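PDB 2GVH: AGR_L_2016p from Agrobacterium tumefaciens, which probably hydrolyses acyl-CoA thioesters to coenzyme A and a carboxylic acid, and carries two hotdog-type thioesterase regions in one chain. Local coordinates for residues L52-R57 with V91-R96; A62-G67 with E245-G250; R214-G219 with H253-G258. All coordinates share one frame; numbering follows the deposited sequence.

Interaction 1 (L52-R57 with V91-R96); sequences LALMDR and VEFTAR
Met-55 and Phe-93 mark the closest approach of the two backbones, with CA atoms 6.2 Å apart, where helix 49-67 runs past strand 89-100 and no hydrogen bond joins the two segments. The contact is carried by the Phe-93 ring, which Leu-54 and the selenomethionine Met-55 meet from two different directions. Leu-54 takes a face: its CB lies 3.8 Å from the centroid of the Phe-93 ring and 16° off the ring normal, a CH-pi contact displaced toward the CE2-CZ rim. Farther along the same side chain, Leu-54 CD1 approaches Phe-93 CE1 at 3.6 Å, and so the leucine covers the outer half of the ring. Met-55 comes in at the edge, its CG near the ring plane and 3.6 Å from Phe-93 CD2. This is the core of a hotdog fold, in which a long helix is wrapped by an antiparallel sheet. The Phe-93 CB already points at the helix; with CG anti to the carbonyl carbon (chi1 -57°) the ring is turned to offer a face to Leu-54 and an edge to Met-55, and both helix side chains cross it at about a right angle. Val-58, one turn beyond Leu-54, and Met-111 of strand 104-115 also touch Phe-93, while Leu-54 reaches Leu-31 on strand 29-35. On the strand backbone, Phe-93 is hydrogen-bonded to Leu-31, which fixes the residue that presents the ring.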
loop_
_atom_site.group_PDB
_atom_site.type_symbol
_atom_site.label_atom_id
_atom_site.label_comp_id
_atom_site.label_asym_id
_atom_site.label_seq_id
_atom_site.Cartn_x
_atom_site.Cartn_y
_atom_site.Cartn_z
ATOM N N LEU B 52 -13.369 -7.856 -4.988
ATOM C CA LEU B 52 -14.300 -6.990 -5.694
ATOM C C LEU B 52 -13.576 -5.851 -6.371
ATOM O O LEU B 52 -13.746 -5.641 -7.564
ATOM C CB LEU B 52 -15.373 -6.454 -4.760
ATOM C CG LEU B 52 -16.524 -7.434 -4.682
ATOM C CD1 LEU B 52 -17.526 -7.017 -3.641
ATOM C CD2 LEU B 52 -17.175 -7.555 -6.033
ATOM N N ALA B 53 -12.772 -5.122 -5.606
ATOM C CA ALA B 53 -11.982 -4.011 -6.144
ATOM C C ALA B 53 -11.184 -4.364 -7.417
ATOM O O ALA B 53 -11.143 -3.598 -8.367
ATOM C CB ALA B 53 -11.055 -3.463 -5.034
ATOM N N LEU B 54 -10.586 -5.553 -7.442
ATOM C CA LEU B 54 -9.758 -5.986 -8.554
ATOM C C LEU B 54 -10.603 -6.283 -9.738
ATOM O O LEU B 54 -10.207 -5.964 -10.866
ATOM C CB LEU B 54 -8.900 -7.202 -8.215
ATOM C CG LEU B 54 -7.710 -6.983 -7.295
ATOM C CD1 LEU B 54 -6.702 -8.119 -7.336
ATOM C CD2 LEU B 54 -7.017 -5.760 -7.673
HETATM N N MSE B 55 -11.770 -6.864 -9.509
HETATM C CA MSE B 55 -12.716 -7.035 -10.603
HETATM C C MSE B 55 -13.070 -5.682 -11.227
HETATM O O MSE B 55 -13.135 -5.547 -12.442
HETATM C CB MSE B 55 -13.961 -7.741 -10.128
HETATM C CG MSE B 55 -13.716 -9.162 -9.650
HETATM SE SE MSE B 55 -15.355 -10.063 -8.973
HETATM C CE MSE B 55 -16.105 -10.513 -10.670
ATOM N N ASP B 56 -13.279 -4.660 -10.402
ATOM C CA ASP B 56 -13.599 -3.380 -10.966
ATOM C C ASP B 56 -12.375 -2.801 -11.654
ATOM O O ASP B 56 -12.491 -2.245 -12.746
ATOM C CB ASP B 56 -14.217 -2.473 -9.915
ATOM C CG ASP B 56 -14.250 -1.016 -10.326
ATOM O OD1 ASP B 56 -15.240 -0.589 -10.952
ATOM O OD2 ASP B 56 -13.281 -0.289 -9.972
ATOM N N ARG B 57 -11.190 -2.929 -11.021
ATOM C CA ARG B 57 -9.974 -2.362 -11.677
ATOM C C ARG B 57 -9.788 -2.885 -13.121
ATOM O O ARG B 57 -9.566 -2.108 -14.058
ATOM C CB ARG B 57 -8.725 -2.571 -10.851
ATOM C CG ARG B 57 -7.598 -1.536 -11.124
ATOM C CD ARG B 57 -6.262 -1.944 -10.465
ATOM N NE ARG B 57 -6.440 -2.037 -9.042
ATOM C CZ ARG B 57 -5.764 -2.845 -8.235
ATOM N NH1 ARG B 57 -4.828 -3.665 -8.691
ATOM N NH2 ARG B 57 -6.041 -2.831 -6.943
ATOM N N VAL B 91 -4.629 -15.901 -8.917
ATOM C CA VAL B 91 -5.995 -15.427 -9.190
ATOM C C VAL B 91 -6.039 -14.537 -10.396
ATOM O O VAL B 91 -5.356 -13.518 -10.448
ATOM C CB VAL B 91 -6.605 -14.729 -7.941
ATOM C CG1 VAL B 91 -8.051 -14.507 -8.114
ATOM C CG2 VAL B 91 -6.449 -15.655 -6.782
ATOM N N GLU B 92 -6.826 -14.916 -11.373
ATOM C CA GLU B 92 -6.851 -14.181 -12.619
ATOM C C GLU B 92 -8.150 -13.458 -12.822
ATOM O O GLU B 92 -9.197 -14.057 -12.754
ATOM C CB GLU B 92 -6.616 -15.115 -13.796
ATOM C CG GLU B 92 -6.299 -14.376 -15.080
ATOM C CD GLU B 92 -6.120 -15.275 -16.298
ATOM O OE1 GLU B 92 -6.146 -16.503 -16.171
ATOM O OE2 GLU B 92 -5.979 -14.745 -17.417
ATOM N N PHE B 93 -8.076 -12.165 -13.101
ATOM C CA PHE B 93 -9.252 -11.374 -13.388
ATOM C C PHE B 93 -9.264 -11.017 -14.877
ATOM O O PHE B 93 -8.354 -10.354 -15.374
ATOM C CB PHE B 93 -9.251 -10.124 -12.528
ATOM C CG PHE B 93 -9.187 -10.409 -11.048
ATOM C CD1 PHE B 93 -8.000 -10.788 -10.449
ATOM C CD2 PHE B 93 -10.309 -10.277 -10.258
ATOM C CE1 PHE B 93 -7.932 -11.056 -9.091
ATOM C CE2 PHE B 93 -10.262 -10.538 -8.909
ATOM C CZ PHE B 93 -9.058 -10.926 -8.305
ATOM N N THR B 94 -10.286 -11.434 -15.576
ATOM C CA THR B 94 -10.378 -11.173 -17.042
ATOM C C THR B 94 -11.581 -10.294 -17.308
ATOM O O THR B 94 -12.614 -10.488 -16.682
ATOM C CB THR B 94 -10.651 -12.429 -17.855
ATOM O OG1 THR B 94 -11.723 -13.096 -17.217
ATOM C CG2 THR B 94 -9.517 -13.369 -17.859
ATOM N N ALA B 95 -11.429 -9.322 -18.209
ATOM C CA ALA B 95 -12.508 -8.440 -18.581
ATOM C C ALA B 95 -12.681 -8.377 -20.109
ATOM O O ALA B 95 -11.691 -8.324 -20.854
ATOM C CB ALA B 95 -12.286 -7.086 -18.033
ATOM N N ARG B 96 -13.943 -8.357 -20.542
ATOM C CA ARG B 96 -14.334 -8.148 -21.947
ATOM C C ARG B 96 -15.476 -7.164 -22.008
ATOM O O ARG B 96 -16.459 -7.303 -21.291
ATOM C CB ARG B 96 -14.893 -9.423 -22.582
ATOM C CG ARG B 96 -13.946 -10.535 -22.868
ATOM C CD ARG B 96 -14.658 -11.917 -22.935
ATOM N NE ARG B 96 -13.648 -12.984 -22.666
#

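Interaction 2 (A62-G67 with E245-G250); sequences AATRFG and ENLLTG
Arg-65 and Glu-245 form a side-on, two-nitrogen salt bridge that joins the end of helix 49-67, in the first thioesterase-superfamily region, to the end of strand 235-246 in the second, and so spans the two hotdog units of the chain. Arg-65 NE donates to Glu-245 OE2 over 2.9 Å at an N-H...O angle of 167°. Arg-65 NH2 donates to Glu-245 OE1, also over 2.9 Å. Both oxygens stay close to the guanidinium plane, but the carboxylate is turned 32° from it: OE2 is met on its syn side but tilted from the carboxylate plane, and OE1 from still farther above it, 38° out. Each acid oxygen has a second cationic partner, OE1 in Arg-252 NE and OE2 in Arg-68 NH2, and Arg-65 NH2 also bridges to Glu-223. Such surroundings would be expected to favour the ionised carboxylate. Beside this network the side-chain contact is van der Waals: Thr-64 CG2 sits 4.0 Å from Leu-247 CB and 4.2 Å from Leu-248 CD2. The Thr-64 hydroxyl turns back to Phe-60 O within its own helix, and Leu-247 O accepts from Arg-68 NH1. Past the strand end the chain is held by an Asx motif, in which Asn-246 OD1 accepts a weak bond from Leu-248 N and a firmer one from Thr-249 N at 3.1 Å.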
loop_
_atom_site.group_PDB
_atom_site.type_symbol
_atom_site.label_atom_id
_atom_site.label_comp_id
_atom_site.label_asym_id
_atom_site.label_seq_id
_atom_site.Cartn_x
_atom_site.Cartn_y
_atom_site.Cartn_z
ATOM N N ALA B 62 -10.171 -2.292 -19.054
ATOM C CA ALA B 62 -10.756 -2.770 -20.304
ATOM C C ALA B 62 -11.501 -1.663 -21.030
ATOM O O ALA B 62 -11.198 -1.366 -22.187
ATOM C CB ALA B 62 -11.677 -3.942 -20.063
ATOM N N ALA B 63 -12.449 -1.059 -20.328
ATOM C CA ALA B 63 -13.190 0.100 -20.766
ATOM C C ALA B 63 -12.312 1.187 -21.338
ATOM O O ALA B 63 -12.577 1.678 -22.427
ATOM C CB ALA B 63 -13.991 0.643 -19.616
ATOM N N THR B 64 -11.270 1.572 -20.600
ATOM C CA THR B 64 -10.445 2.703 -20.997
ATOM C C THR B 64 -9.685 2.388 -22.279
ATOM O O THR B 64 -9.497 3.241 -23.132
ATOM C CB THR B 64 -9.495 3.127 -19.897
ATOM O OG1 THR B 64 -10.191 3.175 -18.633
ATOM C CG2 THR B 64 -8.936 4.506 -20.229
ATOM N N ARG B 65 -9.276 1.140 -22.423
ATOM C CA ARG B 65 -8.571 0.699 -23.610
ATOM C C ARG B 65 -9.504 0.733 -24.783
ATOM O O ARG B 65 -9.079 0.911 -25.912
ATOM C CB ARG B 65 -8.104 -0.739 -23.460
ATOM C CG ARG B 65 -6.756 -0.924 -22.816
ATOM C CD ARG B 65 -6.376 -2.396 -22.881
ATOM N NE ARG B 65 -4.938 -2.566 -23.022
ATOM C CZ ARG B 65 -4.263 -3.682 -22.734
ATOM N NH1 ARG B 65 -4.879 -4.768 -22.282
ATOM N NH2 ARG B 65 -2.948 -3.700 -22.891
ATOM N N PHE B 66 -10.777 0.502 -24.510
ATOM C CA PHE B 66 -11.736 0.420 -25.564
ATOM C C PHE B 66 -12.072 1.810 -26.077
ATOM O O PHE B 66 -11.995 2.071 -27.289
ATOM C CB PHE B 66 -13.012 -0.284 -25.107
ATOM C CG PHE B 66 -14.050 -0.415 -26.221
ATOM C CD1 PHE B 66 -13.899 -1.377 -27.211
ATOM C CD2 PHE B 66 -15.142 0.450 -26.289
ATOM C CE1 PHE B 66 -14.841 -1.500 -28.247
ATOM C CE2 PHE B 66 -16.103 0.349 -27.338
ATOM C CZ PHE B 66 -15.954 -0.620 -28.311
ATOM N N GLY B 67 -12.437 2.701 -25.148
ATOM C CA GLY B 67 -12.963 4.017 -25.544
ATOM C C GLY B 67 -11.944 5.125 -25.482
ATOM O O GLY B 67 -12.227 6.216 -25.910
ATOM N N GLU B 245 1.658 1.239 -21.784
ATOM C CA GLU B 245 0.618 1.686 -22.655
ATOM C C GLU B 245 -0.034 2.880 -21.999
ATOM O O GLU B 245 -0.363 2.846 -20.804
ATOM C CB GLU B 245 -0.388 0.574 -22.873
ATOM C CG GLU B 245 -1.550 0.946 -23.795
ATOM C CD GLU B 245 -2.477 -0.214 -23.990
ATOM O OE1 GLU B 245 -1.982 -1.323 -24.284
ATOM O OE2 GLU B 245 -3.693 -0.023 -23.845
ATOM N N ASN B 246 -0.194 3.943 -22.783
ATOM C CA ASN B 246 -0.896 5.115 -22.313
ATOM C C ASN B 246 -2.374 4.839 -22.400
ATOM O O ASN B 246 -2.884 4.531 -23.481
ATOM C CB ASN B 246 -0.551 6.334 -23.157
ATOM C CG ASN B 246 -1.058 7.617 -22.539
ATOM O OD1 ASN B 246 -2.254 7.919 -22.590
ATOM N ND2 ASN B 246 -0.145 8.378 -21.935
ATOM N N LEU B 247 -3.063 4.952 -21.269
ATOM C CA LEU B 247 -4.463 4.588 -21.212
ATOM C C LEU B 247 -5.349 5.384 -22.176
ATOM O O LEU B 247 -6.183 4.815 -22.861
ATOM C CB LEU B 247 -4.977 4.653 -19.779
ATOM C CG LEU B 247 -4.799 3.349 -18.973
ATOM C CD1 LEU B 247 -5.622 3.414 -17.694
ATOM C CD2 LEU B 247 -5.174 2.087 -19.777
ATOM N N LEU B 248 -5.142 6.687 -22.255
ATOM C CA LEU B 248 -6.038 7.539 -23.006
ATOM C C LEU B 248 -5.683 7.593 -24.485
ATOM O O LEU B 248 -6.563 7.671 -25.323
ATOM C CB LEU B 248 -6.087 8.941 -22.394
ATOM C CG LEU B 248 -6.572 9.011 -20.938
ATOM C CD1 LEU B 248 -6.327 10.395 -20.301
ATOM C CD2 LEU B 248 -8.032 8.606 -20.832
ATOM N N THR B 249 -4.392 7.539 -24.799
ATOM C CA THR B 249 -3.939 7.654 -26.194
ATOM C C THR B 249 -3.765 6.280 -26.834
ATOM O O THR B 249 -4.001 6.125 -28.031
ATOM C CB THR B 249 -2.598 8.449 -26.332
ATOM O OG1 THR B 249 -1.486 7.620 -25.938
ATOM C CG2 THR B 249 -2.610 9.730 -25.472
ATOM N N GLY B 250 -3.329 5.297 -26.039
ATOM C CA GLY B 250 -3.071 3.942 -26.546
ATOM C C GLY B 250 -1.627 3.662 -26.950
ATOM O O GLY B 250 -1.303 2.589 -27.475
#

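Interaction 3 (R214-G219 with H253-G258); sequences RAIEIG and HITATG
A classic beta bulge in strand 252-264, where Thr-255 and Ala-256 both face Leu-242 of the neighbouring strand, lies against the loop 214-219, which Thr-255 touches through Arg-214 O and Ile-216, while the Arg-214 side chain runs to His-253. The backbones come nearest at Arg-214 and Thr-255, with CA atoms 5.6 Å apart. Thr-255 has the helical-type psi of -42° expected at the first bulge position. Its CG2 meets two parts of the loop at once: the Ile-216 CD1 methyl at 3.7 Å, and the carbonyl oxygen Arg-214 O, also at 3.7 Å. Ile-216 crosses Thr-255 at about a right angle, and it also touches Leu-242 and, on helix 179-198, Ala-182. Toward the outside, Arg-214 runs past His-253, its CD and NE nearest to ND1. Its CG stands between the backbone N and the carbonyl carbon (chi1 75°), and the chain bends at chi3. Arg-214 CD is 3.4 Å from His-253 ND1 and 3.6 Å from His-253 CB. The same ND1 lies over one face of the guanidinium, whose plane is 26° from that of the ring. Arg-214 NE stands 3.5 Å from ND1 at a poor angle, so the pair is in van der Waals contact without a hydrogen bond. Arg-214 NH2 has long, weak ion pairs with Glu-220 and Glu-217, the latter's oxygen well out of the guanidinium plane with no N-H aimed at it. On the backbone, Thr-255 pairs with both Ala-213 and Leu-242, so the bulge stays part of the curved antiparallel sheet that wraps the helix in a hotdog fold.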
loop_
_atom_site.group_PDB
_atom_site.type_symbol
_atom_site.label_atom_id
_atom_site.label_comp_id
_atom_site.label_asym_id
_atom_site.label_seq_id
_atom_site.Cartn_x
_atom_site.Cartn_y
_atom_site.Cartn_z
ATOM N N ARG B 214 12.773 2.942 -22.001
ATOM C CA ARG B 214 12.220 4.236 -21.605
ATOM C C ARG B 214 11.654 4.131 -20.196
ATOM O O ARG B 214 11.545 3.047 -19.657
ATOM C CB ARG B 214 11.182 4.766 -22.625
ATOM C CG ARG B 214 9.839 4.089 -22.602
ATOM C CD ARG B 214 8.869 4.655 -23.682
ATOM N NE ARG B 214 8.150 5.891 -23.328
ATOM C CZ ARG B 214 7.256 6.005 -22.340
ATOM N NH1 ARG B 214 6.961 4.964 -21.551
ATOM N NH2 ARG B 214 6.665 7.177 -22.123
ATOM N N ALA B 215 11.334 5.268 -19.598
ATOM C CA ALA B 215 10.764 5.297 -18.269
ATOM C C ALA B 215 9.252 5.217 -18.412
ATOM O O ALA B 215 8.678 5.704 -19.409
ATOM C CB ALA B 215 11.188 6.553 -17.537
ATOM N N ILE B 216 8.633 4.582 -17.418
ATOM C CA ILE B 216 7.184 4.372 -17.361
ATOM C C ILE B 216 6.537 5.467 -16.536
ATOM O O ILE B 216 6.994 5.744 -15.432
ATOM C CB ILE B 216 6.854 2.997 -16.710
ATOM C CG1 ILE B 216 7.375 1.887 -17.610
ATOM C CG2 ILE B 216 5.344 2.818 -16.508
ATOM C CD1 ILE B 216 7.636 0.628 -16.896
ATOM N N GLU B 217 5.458 6.047 -17.071
ATOM C CA GLU B 217 4.755 7.137 -16.413
ATOM C C GLU B 217 3.463 6.775 -15.682
ATOM O O GLU B 217 2.824 5.770 -15.957
ATOM C CB GLU B 217 4.532 8.277 -17.397
ATOM C CG GLU B 217 5.750 9.193 -17.439
ATOM C CD GLU B 217 5.952 9.848 -18.772
ATOM O OE1 GLU B 217 4.958 10.376 -19.330
ATOM O OE2 GLU B 217 7.113 9.852 -19.245
ATOM N N ILE B 218 3.113 7.623 -14.724
ATOM C CA ILE B 218 1.980 7.437 -13.821
ATOM C C ILE B 218 0.613 7.173 -14.503
ATOM O O ILE B 218 -0.162 6.327 -14.028
ATOM C CB ILE B 218 1.914 8.628 -12.788
ATOM C CG1 ILE B 218 0.917 8.362 -11.659
ATOM C CG2 ILE B 218 1.634 9.970 -13.491
ATOM C CD1 ILE B 218 1.197 7.143 -10.902
ATOM N N GLY B 219 0.321 7.858 -15.608
ATOM C CA GLY B 219 -0.960 7.653 -16.309
ATOM C C GLY B 219 -1.007 6.439 -17.239
ATOM O O GLY B 219 -1.773 6.416 -18.235
ATOM N N HIS B 253 4.972 1.050 -25.919
ATOM C CA HIS B 253 6.404 0.928 -26.143
ATOM C C HIS B 253 6.905 -0.220 -25.313
ATOM O O HIS B 253 6.503 -0.395 -24.143
ATOM C CB HIS B 253 7.160 2.158 -25.673
ATOM C CG HIS B 253 6.841 3.398 -26.434
ATOM N ND1 HIS B 253 6.245 4.495 -25.845
ATOM C CD2 HIS B 253 7.031 3.720 -27.738
ATOM C CE1 HIS B 253 6.084 5.438 -26.755
ATOM N NE2 HIS B 253 6.553 4.993 -27.910
ATOM N N ILE B 254 7.793 -0.997 -25.920
ATOM C CA ILE B 254 8.529 -2.011 -25.188
ATOM C C ILE B 254 9.436 -1.268 -24.221
ATOM O O ILE B 254 10.014 -0.268 -24.560
ATOM C CB ILE B 254 9.292 -2.968 -26.146
ATOM C CG1 ILE B 254 10.155 -3.990 -25.386
ATOM C CG2 ILE B 254 10.104 -2.171 -27.201
ATOM C CD1 ILE B 254 9.385 -5.237 -24.875
ATOM N N THR B 255 9.518 -1.737 -22.998
ATOM C CA THR B 255 10.214 -1.011 -21.960
ATOM C C THR B 255 11.441 -1.773 -21.492
ATOM O O THR B 255 12.492 -1.176 -21.275
ATOM C CB THR B 255 9.268 -0.776 -20.771
ATOM O OG1 THR B 255 8.305 0.227 -21.120
ATOM C CG2 THR B 255 10.016 -0.331 -19.528
ATOM N N ALA B 256 11.310 -3.085 -21.331
ATOM C CA ALA B 256 12.377 -3.930 -20.806
ATOM C C ALA B 256 12.146 -5.389 -21.139
ATOM O O ALA B 256 11.010 -5.824 -21.273
ATOM C CB ALA B 256 12.494 -3.766 -19.266
ATOM N N THR B 257 13.234 -6.141 -21.248
ATOM C CA THR B 257 13.183 -7.586 -21.307
ATOM C C THR B 257 14.049 -8.148 -20.187
ATOM O O THR B 257 15.160 -7.680 -19.972
ATOM C CB THR B 257 13.701 -8.072 -22.656
ATOM O OG1 THR B 257 12.917 -7.465 -23.703
ATOM C CG2 THR B 257 13.622 -9.604 -22.755
ATOM N N GLY B 258 13.540 -9.142 -19.462
ATOM C CA GLY B 258 14.271 -9.737 -18.363
ATOM C C GLY B 258 14.248 -11.240 -18.457
ATOM O O GLY B 258 13.336 -11.831 -19.044
#

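In the fold
Interactions 1 and 2 share helix 49-67: its earlier part packs on strand 89-100 of one five-stranded antiparallel sheet, and its last turn reaches the end of strand 235-246 in the other. Their centres are about 16 Å apart, and Ala-62 CB meets Ala-95 CB between them at 3.8 Å. Interaction 3 sets loop 214-219 against strand 252-264 of the second sheet, the neighbour of 235-246; its centre is about 16 Å from that of interaction 2, which it touches through Gly-219 and Leu-247, and about 23 Å from that of interaction 1. Along the chain, interaction 1 closes before interaction 3 opens, while interaction 2 crosses both. Interaction 2 thus joins two sheets of the same strand order, consistent with a tandem double-hotdog chain.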